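Local coordinates for protein sulfotransferase (Alicyclobacillus acidocaldarius subsp. acidocaldarius, PDB 3RNL) that probably transfers sulfuryl groups as a member of the sulfotransferase family and binds magnesium ions, at residues 26-31 with 201-206. Residues are numbered along the deposited sequence; the frame is centred on the assembly and turned at random.
With MG (magnesium ion), chain B.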
# COMPACT_ATOMS: atom_id res chain seq x y z
N ARG A 26 3.95 9.71 7.26
CA ARG A 26 4.05 10.91 8.10
C ARG A 26 5.21 10.81 9.09
O ARG A 26 6.00 11.76 9.25
CB ARG A 26 2.72 11.15 8.82
CG ARG A 26 2.70 12.36 9.74
CD ARG A 26 1.26 12.82 9.98
NE ARG A 26 0.35 11.69 10.16
CZ ARG A 26 0.09 11.13 11.34
NH1 ARG A 26 0.66 11.60 12.44
NH2 ARG A 26 -0.75 10.10 11.42
N TYR A 27 5.33 9.67 9.76
CA TYR A 27 6.40 9.49 10.73
C TYR A 27 7.80 9.48 10.10
O TYR A 27 8.73 10.08 10.64
CB TYR A 27 6.20 8.20 11.52
CG TYR A 27 4.91 8.16 12.29
CD1 TYR A 27 4.27 9.34 12.69
CD2 TYR A 27 4.31 6.95 12.62
CE1 TYR A 27 3.08 9.30 13.40
CE2 TYR A 27 3.12 6.90 13.32
CZ TYR A 27 2.51 8.08 13.71
OH TYR A 27 1.33 8.03 14.42
N LEU A 28 7.96 8.77 8.98
CA LEU A 28 9.27 8.72 8.33
C LEU A 28 9.69 10.10 7.82
O LEU A 28 10.87 10.46 7.89
CB LEU A 28 9.27 7.71 7.19
CG LEU A 28 9.22 6.26 7.65
CD1 LEU A 28 9.02 5.34 6.46
CD2 LEU A 28 10.48 5.87 8.42
N SER A 29 8.73 10.85 7.30
CA SER A 29 8.99 12.18 6.75
C SER A 29 9.62 13.09 7.79
O SER A 29 10.37 14.00 7.44
CB SER A 29 7.71 12.82 6.23
OG SER A 29 7.17 12.08 5.15
N GLN A 30 9.30 12.86 9.05
CA GLN A 30 9.83 13.70 10.13
C GLN A 30 11.34 13.53 10.34
O GLN A 30 11.99 14.40 10.93
CB GLN A 30 9.13 13.41 11.45
CG GLN A 30 7.64 13.68 11.45
CD GLN A 30 7.00 13.21 12.74
OE1 GLN A 30 7.70 12.96 13.72
NE2 GLN A 30 5.68 13.09 12.74
N HIS A 31 11.89 12.41 9.88
CA HIS A 31 13.32 12.13 10.07
C HIS A 31 14.14 13.13 9.25
O HIS A 31 13.84 13.39 8.10
CB HIS A 31 13.62 10.69 9.63
CG HIS A 31 14.96 10.17 10.06
ND1 HIS A 31 16.15 10.71 9.60
CD2 HIS A 31 15.30 9.14 10.87
CE1 HIS A 31 17.16 10.04 10.13
NE2 HIS A 31 16.68 9.08 10.90
N ASP A 201 12.86 0.57 12.99
CA ASP A 201 13.23 -0.57 12.14
C ASP A 201 13.32 -0.13 10.67
O ASP A 201 14.22 -0.55 9.94
CB ASP A 201 12.19 -1.70 12.24
CG ASP A 201 12.16 -2.38 13.60
OD1 ASP A 201 13.12 -2.22 14.39
OD2 ASP A 201 11.16 -3.08 13.88
N CYS A 202 12.39 0.71 10.25
CA CYS A 202 12.43 1.21 8.86
C CYS A 202 13.65 2.09 8.64
O CYS A 202 14.24 2.06 7.57
CB CYS A 202 11.17 2.00 8.50
SG CYS A 202 9.69 0.99 8.41
N CYS A 203 14.02 2.87 9.65
CA CYS A 203 15.24 3.66 9.53
C CYS A 203 16.46 2.77 9.30
O CYS A 203 17.31 3.06 8.45
CB CYS A 203 15.45 4.52 10.78
SG CYS A 203 14.16 5.81 10.97
N ALA A 204 16.57 1.70 10.08
CA ALA A 204 17.67 0.75 9.91
C ALA A 204 17.67 0.16 8.48
O ALA A 204 18.71 0.07 7.82
CB ALA A 204 17.58 -0.36 10.95
N PHE A 205 16.49 -0.24 8.03
CA PHE A 205 16.33 -0.77 6.66
C PHE A 205 16.79 0.25 5.60
O PHE A 205 17.50 -0.12 4.64
CB PHE A 205 14.86 -1.13 6.45
CG PHE A 205 14.52 -1.57 5.04
CD1 PHE A 205 15.11 -2.70 4.49
CD2 PHE A 205 13.57 -0.88 4.30
CE1 PHE A 205 14.76 -3.13 3.19
CE2 PHE A 205 13.21 -1.30 3.00
CZ PHE A 205 13.83 -2.42 2.46
N LEU A 206 16.41 1.51 5.79
CA LEU A 206 16.73 2.57 4.84
C LEU A 206 18.17 3.07 4.99
O LEU A 206 18.63 3.87 4.20
CB LEU A 206 15.76 3.75 4.98
CG LEU A 206 14.31 3.40 4.63
CD1 LEU A 206 13.34 4.56 4.90
CD2 LEU A 206 14.19 2.93 3.16
MG MG B . 12.57 14.63 6.72
O HOH W 1 12.54 16.34 8.60
O HOH W 2 11.30 16.33 5.23
O HOH W 3 14.42 16.20 5.96
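The imidazole of His31 meets the sulfur of Cys203 obliquely, with SG 63° off the ring normal. This sulfur-aromatic contact is made chiefly through one ring carbon, with His31 CD2 3.5 Å from Cys203 SG, whereas NE2 of the same ring donates a hydrogen bond to the carbonyl oxygen of Ser209. ND1 accepts one from the backbone N of Asp33, and hydrogen bonds at both ring nitrogens restrain the rotation of the ring; the ring of Phe212 meets it as well, the two planes inclined at about 55°. The CB of His31 points toward helix 195-206, and with CG anti to the backbone N (chi1 -166°) the ring extends to Cys203.

Beside it, Leu28 continues the contact in purely apolar fashion. One branch does the work: CD2 comes to 3.9 Å from Cys202 CB and, more loosely, to 4.5 Å from Cys203 SG. The two helices thus pack with no hydrogen bond between the segments, in the alpha/beta sandwich of the P-loop-type sulfotransferases, where a parallel sheet is covered by helices. Leu28 and Cys202 both also touch Leu113 of strand 111-116, which places this buried contact against the sheet, and Val199, earlier on helix 195-206, extends the apolar patch along Leu28.

Around the C-terminal end of helix 21-29 the main chain binds a magnesium ion through carbonyl oxygens, Ser29 O at 2.4 Å and His31 O at 2.2 Å. Ile34 O and three waters complete the coordination. In the same turn His31 N hydrogen-bonds to Leu28 O at 3.0 Å. The carbonyl of His31 faces the metal while its side chain packs against Cys203.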